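Local coordinates for hypothetical protein PH1320 (Pyrococcus horikoshii, PDB 2E87) that binds GDP and is probably a GTP-binding protein of the Obg type, its precise cellular role being unknown, at residues 27-32 / 47-52; 98-103 / 140-145; 167-172 / 215-220. All coordinates share one frame; numbering follows the deposited sequence.

Overall arrangement
The three contacts follow one another along the chain and sample two domains of different architecture. Contacts 1 and 2 lie in the N-terminal helical domain, on the same side of the chain's centre, with their own centres 23 Å apart and their nearest atoms about 10 Å apart. Helix 88-117, which carries one segment of contact 2, also packs against the 47-52 segment of contact 1. Contact 3 lies across the chain's centre, in the G domain, with centre-to-centre distances of 42 Å to contact 2 and 58 Å to contact 1. It alone approaches the nucleotide: the side chain of D220 is about 4 Å from that of S181, a GDP-binding residue, and about 5 Å from the bound GDP.

Contact 1 of 3, residues 27-32 / 47-52; sequences KAASSF and ELRVRT
The guanidinium of R49 has the methyl of A29 over one face: A29 CB stands 3.4 Å above its plane, over the centre. F32 offers a second flat group, and one face of its ring receives L48 CD2, a CH-pi contact with the methyl 4.1 Å from the ring centroid and 27° off the normal. The methyl sits toward the CG side of the ring, L48 CD2 to F32 CG being 3.6 Å.

Torsions account for both placements. R49 CG lies beside the backbone N (chi1 -72°), and the chain then runs extended from CG to NE, which brings one face of the charged group against A29 CB. In L48 and F32, by contrast, CG is anti to the backbone N, and the two side chains cross obliquely. The same L48 methyl lies against the last turn of helix 14-30, 3.4 Å from A28 O, and it also meets A28 CB. T52 adds a lighter touch, its OG1 facing A28 CB at 4.1 Å; this hydroxyl is already committed, bonding to L48 O at 2.8 Å from above the carbonyl plane; L48 O also accepts from T52 N.

This surface contact between two helices consecutive in the chain is therefore made chiefly of methyls against two flat groups and against each other, without a polar bond between the segments. A hydrogen bond from R45 NE, earlier on helix 38-67, to A29 O links the two helices just outside the 47-52 segment. The guanidinium of R49 probably offers A29 an apolar face while NH1 pairs with E46.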
loop_
_atom_site.group_PDB
_atom_site.type_symbol
_atom_site.label_atom_id
_atom_site.label_comp_id
_atom_site.label_asym_id
_atom_site.label_seq_id
_atom_site.Cartn_x
_atom_site.Cartn_y
_atom_site.Cartn_z
ATOM N N LYS A 27 13.004 35.977 12.197
ATOM C CA LYS A 27 12.034 36.903 11.634
ATOM C C LYS A 27 11.042 37.405 12.669
ATOM O O LYS A 27 10.767 38.596 12.737
ATOM C CB LYS A 27 11.294 36.228 10.475
ATOM C CG LYS A 27 10.237 37.080 9.789
ATOM C CD LYS A 27 9.770 36.406 8.501
ATOM C CE LYS A 27 8.582 37.117 7.876
ATOM N NZ LYS A 27 8.199 36.524 6.555
ATOM N N ALA A 28 10.515 36.501 13.485
ATOM C CA ALA A 28 9.542 36.890 14.498
ATOM C C ALA A 28 10.115 37.771 15.589
ATOM O O ALA A 28 9.395 38.597 16.141
ATOM C CB ALA A 28 8.913 35.661 15.128
ATOM N N ALA A 29 11.397 37.608 15.904
ATOM C CA ALA A 29 12.011 38.394 16.969
ATOM C C ALA A 29 12.323 39.849 16.609
ATOM O O ALA A 29 12.200 40.741 17.466
ATOM C CB ALA A 29 13.281 37.704 17.465
ATOM N N SER A 30 12.712 40.098 15.359
ATOM C CA SER A 30 13.047 41.462 14.956
ATOM C C SER A 30 11.818 42.333 14.767
ATOM O O SER A 30 11.893 43.541 14.959
ATOM C CB SER A 30 13.865 41.474 13.669
ATOM O OG SER A 30 13.081 41.023 12.581
ATOM N N SER A 31 10.691 41.729 14.392
ATOM C CA SER A 31 9.470 42.505 14.194
ATOM C C SER A 31 8.548 42.468 15.413
ATOM O O SER A 31 7.371 42.805 15.327
ATOM C CB SER A 31 8.719 42.005 12.958
ATOM O OG SER A 31 8.158 40.731 13.194
ATOM N N PHE A 32 9.099 42.058 16.549
ATOM C CA PHE A 32 8.362 41.983 17.805
ATOM C C PHE A 32 8.665 43.281 18.538
ATOM O O PHE A 32 9.789 43.773 18.468
ATOM C CB PHE A 32 8.862 40.781 18.617
ATOM C CG PHE A 32 8.181 40.597 19.950
ATOM C CD1 PHE A 32 6.795 40.533 20.044
ATOM C CD2 PHE A 32 8.933 40.435 21.109
ATOM C CE1 PHE A 32 6.176 40.306 21.272
ATOM C CE2 PHE A 32 8.323 40.207 22.339
ATOM C CZ PHE A 32 6.944 40.142 22.421
ATOM N N GLU A 47 12.005 34.366 24.802
ATOM C CA GLU A 47 10.849 33.501 25.026
ATOM C C GLU A 47 10.121 33.298 23.701
ATOM O O GLU A 47 9.686 32.185 23.386
ATOM C CB GLU A 47 9.876 34.131 26.021
ATOM C CG GLU A 47 10.268 33.954 27.458
ATOM C CD GLU A 47 9.396 34.763 28.400
ATOM O OE1 GLU A 47 8.147 34.666 28.311
ATOM O OE2 GLU A 47 9.970 35.489 29.233
ATOM N N LEU A 48 9.988 34.375 22.930
ATOM C CA LEU A 48 9.308 34.291 21.651
ATOM C C LEU A 48 10.081 33.352 20.739
ATOM O O LEU A 48 9.489 32.537 20.047
ATOM C CB LEU A 48 9.192 35.672 20.997
ATOM C CG LEU A 48 8.605 35.682 19.580
ATOM C CD1 LEU A 48 7.170 35.144 19.569
ATOM C CD2 LEU A 48 8.637 37.091 19.047
ATOM N N ARG A 49 11.406 33.468 20.739
ATOM C CA ARG A 49 12.221 32.608 19.898
ATOM C C ARG A 49 12.022 31.150 20.282
ATOM O O ARG A 49 11.813 30.297 19.414
ATOM C CB ARG A 49 13.700 32.948 20.031
ATOM C CG ARG A 49 14.123 34.243 19.394
ATOM C CD ARG A 49 15.646 34.285 19.284
ATOM N NE ARG A 49 16.125 35.473 18.583
ATOM C CZ ARG A 49 16.197 36.681 19.127
ATOM N NH1 ARG A 49 15.832 36.860 20.387
ATOM N NH2 ARG A 49 16.609 37.713 18.402
ATOM N N VAL A 50 12.083 30.859 21.580
ATOM C CA VAL A 50 11.914 29.485 22.035
ATOM C C VAL A 50 10.573 28.901 21.598
ATOM O O VAL A 50 10.496 27.739 21.210
ATOM C CB VAL A 50 12.051 29.389 23.562
ATOM C CG1 VAL A 50 11.560 28.040 24.046
ATOM C CG2 VAL A 50 13.497 29.581 23.951
ATOM N N ARG A 51 9.521 29.711 21.634
ATOM C CA ARG A 51 8.202 29.236 21.237
ATOM C C ARG A 51 8.065 29.064 19.738
ATOM O O ARG A 51 7.405 28.136 19.278
ATOM C CB ARG A 51 7.102 30.190 21.715
ATOM C CG ARG A 51 6.992 30.331 23.209
ATOM C CD ARG A 51 5.559 30.648 23.591
ATOM N NE ARG A 51 5.444 31.073 24.982
ATOM C CZ ARG A 51 5.739 32.298 25.413
ATOM N NH1 ARG A 51 6.164 33.222 24.554
ATOM N NH2 ARG A 51 5.609 32.596 26.701
ATOM N N THR A 52 8.667 29.971 18.974
ATOM C CA THR A 52 8.579 29.905 17.527
ATOM C C THR A 52 9.337 28.681 17.006
ATOM O O THR A 52 8.854 27.975 16.123
ATOM C CB THR A 52 9.128 31.205 16.878
ATOM O OG1 THR A 52 8.498 32.339 17.482
ATOM C CG2 THR A 52 8.829 31.228 15.377
#

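Contact 2 of 3, residues 98-103 / 140-145; sequences IDWAIR and LRDIDD
This is a largely buried, mainly apolar contact in the N-terminal helical domain, with D142 and W100 at its more exposed margin, made where helices 122-142 and 144-156 meet and rest against helix 88-117. I98, A101 and I143 are the buried residues. In the register of the two segments A101 lies nearest L140, their CA atoms 6.9 Å apart, and I98 nearest I143, at 7.1 Å between CA atoms.

I143, at the N-cap position of helix 144-156, carries most of the contact. Its CG1 takes the crowded place between the backbone N and the carbonyl carbon (chi1 66°). One branch then ends with I143 CD1 on A101 CB at 3.7 Å and near I98 CA at 4.3 Å, against the backbone of helix 88-117. The other branch, CG2, beside the backbone N, reaches the edge of the W100 indole, 4.0 Å from W100 CE3.

W100 CG is anti to the backbone N: chi1 169° sends the indole across, and the turn about CB-CG presents its six-membered ring. There D142 OD2 also meets the ring edge, near its plane, 3.7 Å from W100 CH2, with ring and carboxylate planes 41° apart. A carboxylate oxygen at an aromatic C-H edge is electrostatically plausible, though at this distance probably weak. V139 extends the packing on W100 and A101, while I98 continues onto L147 and L150 of helix 144-156 and onto V64 and L65 of helix 38-67.

Such packing of long helices through a shared apolar interior, here with the junction of helices 122-142 and 144-156 set against helix 88-117, is characteristic of a helical bundle, the architecture of this NOG1-type N-terminal domain.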
loop_
_atom_site.group_PDB
_atom_site.type_symbol
_atom_site.label_atom_id
_atom_site.label_comp_id
_atom_site.label_asym_id
_atom_site.label_seq_id
_atom_site.Cartn_x
_atom_site.Cartn_y
_atom_site.Cartn_z
ATOM N N ILE A 98 9.407 10.244 15.088
ATOM C CA ILE A 98 8.875 11.582 14.862
ATOM C C ILE A 98 8.029 12.007 16.071
ATOM O O ILE A 98 8.220 13.080 16.628
ATOM C CB ILE A 98 8.048 11.614 13.559
ATOM C CG1 ILE A 98 8.987 11.463 12.359
ATOM C CG2 ILE A 98 7.283 12.896 13.450
ATOM C CD1 ILE A 98 8.313 11.643 11.000
ATOM N N ASP A 99 7.121 11.133 16.495
ATOM C CA ASP A 99 6.264 11.406 17.642
ATOM C C ASP A 99 7.115 11.682 18.879
ATOM O O ASP A 99 6.817 12.581 19.670
ATOM C CB ASP A 99 5.331 10.210 17.896
ATOM C CG ASP A 99 4.577 10.325 19.213
ATOM O OD1 ASP A 99 5.133 9.919 20.260
ATOM O OD2 ASP A 99 3.436 10.833 19.207
ATOM N N TRP A 100 8.175 10.901 19.043
ATOM C CA TRP A 100 9.063 11.082 20.168
ATOM C C TRP A 100 9.672 12.493 20.125
ATOM O O TRP A 100 9.690 13.195 21.129
ATOM C CB TRP A 100 10.172 10.021 20.130
ATOM C CG TRP A 100 11.284 10.291 21.107
ATOM C CD1 TRP A 100 11.282 10.029 22.446
ATOM C CD2 TRP A 100 12.522 10.967 20.833
ATOM N NE1 TRP A 100 12.441 10.503 23.024
ATOM C CE2 TRP A 100 13.215 11.087 22.056
ATOM C CE3 TRP A 100 13.107 11.488 19.672
ATOM C CZ2 TRP A 100 14.463 11.708 22.154
ATOM C CZ3 TRP A 100 14.353 12.110 19.769
ATOM C CH2 TRP A 100 15.014 12.214 21.005
ATOM N N ALA A 101 10.154 12.909 18.957
ATOM C CA ALA A 101 10.780 14.220 18.800
ATOM C C ALA A 101 9.801 15.354 19.127
ATOM O O ALA A 101 10.162 16.330 19.798
ATOM C CB ALA A 101 11.319 14.373 17.377
ATOM N N ILE A 102 8.560 15.213 18.663
ATOM C CA ILE A 102 7.532 16.214 18.913
ATOM C C ILE A 102 7.312 16.355 20.406
ATOM O O ILE A 102 7.187 17.459 20.934
ATOM C CB ILE A 102 6.198 15.814 18.261
ATOM C CG1 ILE A 102 6.333 15.880 16.747
ATOM C CG2 ILE A 102 5.088 16.724 18.739
ATOM C CD1 ILE A 102 5.098 15.470 16.001
ATOM N N ARG A 103 7.290 15.218 21.087
ATOM C CA ARG A 103 7.059 15.189 22.526
ATOM C C ARG A 103 8.191 15.827 23.333
ATOM O O ARG A 103 7.939 16.649 24.203
ATOM C CB ARG A 103 6.817 13.739 22.976
ATOM C CG ARG A 103 5.668 13.538 23.956
ATOM C CD ARG A 103 4.764 12.355 23.560
ATOM N NE ARG A 103 5.511 11.172 23.131
ATOM C CZ ARG A 103 6.464 10.569 23.842
ATOM N NH1 ARG A 103 6.804 11.034 25.039
ATOM N NH2 ARG A 103 7.092 9.503 23.348
ATOM N N LEU A 140 16.489 16.731 16.642
ATOM C CA LEU A 140 16.200 16.520 15.220
ATOM C C LEU A 140 17.284 15.707 14.528
ATOM O O LEU A 140 16.996 14.933 13.606
ATOM C CB LEU A 140 16.018 17.857 14.485
ATOM C CG LEU A 140 14.805 18.670 14.932
ATOM C CD1 LEU A 140 14.728 19.999 14.163
ATOM C CD2 LEU A 140 13.555 17.810 14.711
ATOM N N ARG A 141 18.535 15.890 14.946
ATOM C CA ARG A 141 19.597 15.106 14.339
ATOM C C ARG A 141 19.496 13.668 14.812
ATOM O O ARG A 141 19.891 12.762 14.097
ATOM C CB ARG A 141 20.976 15.706 14.621
ATOM C CG ARG A 141 21.158 17.001 13.855
ATOM C CD ARG A 141 22.534 17.595 13.972
ATOM N NE ARG A 141 22.603 18.903 13.315
ATOM C CZ ARG A 141 22.805 20.053 13.959
ATOM N NH1 ARG A 141 22.958 20.054 15.283
ATOM N NH2 ARG A 141 22.864 21.199 13.284
ATOM N N ASP A 142 18.922 13.450 15.989
ATOM C CA ASP A 142 18.758 12.083 16.467
ATOM C C ASP A 142 17.835 11.309 15.506
ATOM O O ASP A 142 18.003 10.103 15.322
ATOM C CB ASP A 142 18.120 12.040 17.861
ATOM C CG ASP A 142 19.042 12.540 18.961
ATOM O OD1 ASP A 142 20.274 12.499 18.779
ATOM O OD2 ASP A 142 18.521 12.953 20.024
ATOM N N ILE A 143 16.859 11.997 14.905
ATOM C CA ILE A 143 15.932 11.326 13.990
ATOM C C ILE A 143 16.144 11.612 12.503
ATOM O O ILE A 143 15.320 11.202 11.686
ATOM C CB ILE A 143 14.437 11.657 14.311
ATOM C CG1 ILE A 143 14.156 13.128 14.044
ATOM C CG2 ILE A 143 14.109 11.310 15.752
ATOM C CD1 ILE A 143 12.679 13.460 14.038
ATOM N N ASP A 144 17.237 12.290 12.151
ATOM C CA ASP A 144 17.515 12.639 10.749
ATOM C C ASP A 144 17.496 11.410 9.816
ATOM O O ASP A 144 16.902 11.460 8.725
ATOM C CB ASP A 144 18.875 13.352 10.623
ATOM C CG ASP A 144 19.053 14.054 9.270
ATOM O OD1 ASP A 144 20.133 13.925 8.655
ATOM O OD2 ASP A 144 18.118 14.754 8.825
ATOM N N ASP A 145 18.159 10.329 10.226
ATOM C CA ASP A 145 18.165 9.119 9.401
ATOM C C ASP A 145 16.722 8.636 9.205
ATOM O O ASP A 145 16.338 8.231 8.109
ATOM C CB ASP A 145 18.989 7.994 10.041
ATOM C CG ASP A 145 20.489 8.155 9.817
ATOM O OD1 ASP A 145 20.886 8.971 8.949
ATOM O OD2 ASP A 145 21.268 7.445 10.507
#

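Contact 3 of 3, residues 167-172 / 215-220; sequences IPTVVI and RYQIID
Two parallel neighbours in the central sheet of the P-loop GTPase fold, strands 169-173 and 214-220, meet here; their segment axes are 4.6 Å apart and 20° from parallel. Four straight backbone bonds join them. Q217 N donates to P168 O (2.9 Å) and Q217 O accepts from V170 N (2.7 Å); one step on, I219 N donates to V170 O and I219 O accepts from I172 N, both at 2.9 Å. Each donor lies nearly along its acceptor's C=O axis. Q217 and I219 thus use both backbone groups on segment 167-172, and V170 both of its own on segment 215-220, whereas T169 and V171 bond to N248, L249 and I251 on the other flank, and Y216 and I218 to F209 and G207.

On the face bearing V170 and I172, I218 CD1 packs on V170 CB, and helix 180-187 covers I172 and I218 through L184. T169, Q217, V171 and I219 occupy the opposite face. Beyond the shared bonds, I172 O accepts from T221 OG1. The D220 carboxylate, beside S181 of the GDP-binding P-loop, is held through OD2 by N205 ND2. Closest among the apolar side chains, I172 CD1 lies 3.5 Å from I218 CG2.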
loop_
_atom_site.group_PDB
_atom_site.type_symbol
_atom_site.label_atom_id
_atom_site.label_comp_id
_atom_site.label_asym_id
_atom_site.label_seq_id
_atom_site.Cartn_x
_atom_site.Cartn_y
_atom_site.Cartn_z
ATOM N N ILE A 167 -14.541 -4.238 -4.261
ATOM C CA ILE A 167 -15.299 -5.160 -5.095
ATOM C C ILE A 167 -14.661 -6.537 -5.294
ATOM O O ILE A 167 -13.431 -6.689 -5.263
ATOM C CB ILE A 167 -15.589 -4.524 -6.459
ATOM C CG1 ILE A 167 -14.308 -4.419 -7.279
ATOM C CG2 ILE A 167 -16.198 -3.139 -6.251
ATOM C CD1 ILE A 167 -14.561 -4.066 -8.722
ATOM N N PRO A 168 -15.496 -7.561 -5.526
ATOM C CA PRO A 168 -14.965 -8.920 -5.723
ATOM C C PRO A 168 -13.923 -8.939 -6.837
ATOM O O PRO A 168 -14.105 -8.326 -7.890
ATOM C CB PRO A 168 -16.208 -9.742 -6.086
ATOM C CG PRO A 168 -17.384 -8.892 -5.574
ATOM C CD PRO A 168 -16.921 -7.494 -5.893
ATOM N N THR A 169 -12.820 -9.629 -6.601
ATOM C CA THR A 169 -11.775 -9.710 -7.620
ATOM C C THR A 169 -11.484 -11.143 -8.034
ATOM O O THR A 169 -11.450 -12.051 -7.199
ATOM C CB THR A 169 -10.432 -9.067 -7.142
ATOM O OG1 THR A 169 -10.611 -7.668 -6.949
ATOM C CG2 THR A 169 -9.335 -9.258 -8.192
ATOM N N VAL A 170 -11.300 -11.329 -9.336
ATOM C CA VAL A 170 -10.946 -12.622 -9.893
ATOM C C VAL A 170 -9.460 -12.535 -10.246
ATOM O O VAL A 170 -9.016 -11.576 -10.891
ATOM C CB VAL A 170 -11.727 -12.947 -11.184
ATOM C CG1 VAL A 170 -11.231 -14.278 -11.746
ATOM C CG2 VAL A 170 -13.218 -13.032 -10.894
ATOM N N VAL A 171 -8.700 -13.536 -9.812
ATOM C CA VAL A 171 -7.261 -13.609 -10.065
ATOM C C VAL A 171 -6.995 -14.764 -11.035
ATOM O O VAL A 171 -7.278 -15.918 -10.721
ATOM C CB VAL A 171 -6.480 -13.845 -8.732
ATOM C CG1 VAL A 171 -5.009 -13.965 -8.996
ATOM C CG2 VAL A 171 -6.740 -12.697 -7.761
ATOM N N ILE A 172 -6.458 -14.437 -12.212
ATOM C CA ILE A 172 -6.157 -15.423 -13.244
ATOM C C ILE A 172 -4.701 -15.914 -13.168
ATOM O O ILE A 172 -3.767 -15.122 -13.279
ATOM C CB ILE A 172 -6.446 -14.838 -14.657
ATOM C CG1 ILE A 172 -7.904 -14.396 -14.743
ATOM C CG2 ILE A 172 -6.167 -15.887 -15.744
ATOM C CD1 ILE A 172 -8.228 -13.583 -16.009
ATOM N N ARG A 215 -19.964 -4.578 -10.019
ATOM C CA ARG A 215 -18.713 -4.596 -10.751
ATOM C C ARG A 215 -17.833 -5.731 -10.256
ATOM O O ARG A 215 -17.815 -6.045 -9.059
ATOM C CB ARG A 215 -18.010 -3.252 -10.599
ATOM C CG ARG A 215 -18.800 -2.101 -11.222
ATOM C CD ARG A 215 -18.506 -0.773 -10.529
ATOM N NE ARG A 215 -17.766 0.159 -11.378
ATOM C CZ ARG A 215 -18.258 0.729 -12.475
ATOM N NH1 ARG A 215 -19.498 0.468 -12.867
ATOM N NH2 ARG A 215 -17.505 1.559 -13.184
ATOM N N TYR A 216 -17.141 -6.374 -11.193
ATOM C CA TYR A 216 -16.232 -7.462 -10.856
ATOM C C TYR A 216 -14.866 -7.116 -11.393
ATOM O O TYR A 216 -14.719 -6.784 -12.568
ATOM C CB TYR A 216 -16.690 -8.781 -11.465
ATOM C CG TYR A 216 -18.005 -9.242 -10.924
ATOM C CD1 TYR A 216 -19.195 -8.811 -11.493
ATOM C CD2 TYR A 216 -18.068 -10.071 -9.807
ATOM C CE1 TYR A 216 -20.417 -9.189 -10.963
ATOM C CE2 TYR A 216 -19.285 -10.450 -9.271
ATOM C CZ TYR A 216 -20.459 -10.000 -9.858
ATOM O OH TYR A 216 -21.683 -10.351 -9.334
ATOM N N GLN A 217 -13.865 -7.173 -10.528
ATOM C CA GLN A 217 -12.513 -6.860 -10.949
ATOM C C GLN A 217 -11.776 -8.131 -11.437
ATOM O O GLN A 217 -11.882 -9.192 -10.831
ATOM C CB GLN A 217 -11.752 -6.217 -9.786
ATOM C CG GLN A 217 -10.424 -5.621 -10.195
ATOM C CD GLN A 217 -9.727 -4.913 -9.058
ATOM O OE1 GLN A 217 -9.440 -5.508 -8.012
ATOM N NE2 GLN A 217 -9.444 -3.633 -9.254
ATOM N N ILE A 218 -11.036 -8.005 -12.533
ATOM C CA ILE A 218 -10.283 -9.128 -13.089
ATOM C C ILE A 218 -8.807 -8.744 -13.237
ATOM O O ILE A 218 -8.494 -7.705 -13.809
ATOM C CB ILE A 218 -10.776 -9.523 -14.517
ATOM C CG1 ILE A 218 -12.312 -9.509 -14.604
ATOM C CG2 ILE A 218 -10.252 -10.903 -14.868
ATOM C CD1 ILE A 218 -13.007 -10.519 -13.713
ATOM N N ILE A 219 -7.905 -9.574 -12.715
ATOM C CA ILE A 219 -6.469 -9.318 -12.859
ATOM C C ILE A 219 -5.756 -10.598 -13.259
ATOM O O ILE A 219 -6.215 -11.695 -12.954
ATOM C CB ILE A 219 -5.798 -8.825 -11.547
ATOM C CG1 ILE A 219 -5.807 -9.933 -10.501
ATOM C CG2 ILE A 219 -6.511 -7.607 -11.011
ATOM C CD1 ILE A 219 -5.020 -9.591 -9.249
ATOM N N ASP A 220 -4.652 -10.463 -13.983
ATOM C CA ASP A 220 -3.867 -11.648 -14.328
ATOM C C ASP A 220 -2.579 -11.573 -13.509
ATOM O O ASP A 220 -2.273 -10.537 -12.902
ATOM C CB ASP A 220 -3.586 -11.761 -15.835
ATOM C CG ASP A 220 -2.876 -10.562 -16.409
ATOM O OD1 ASP A 220 -2.611 -9.577 -15.683
ATOM O OD2 ASP A 220 -2.586 -10.621 -17.619
#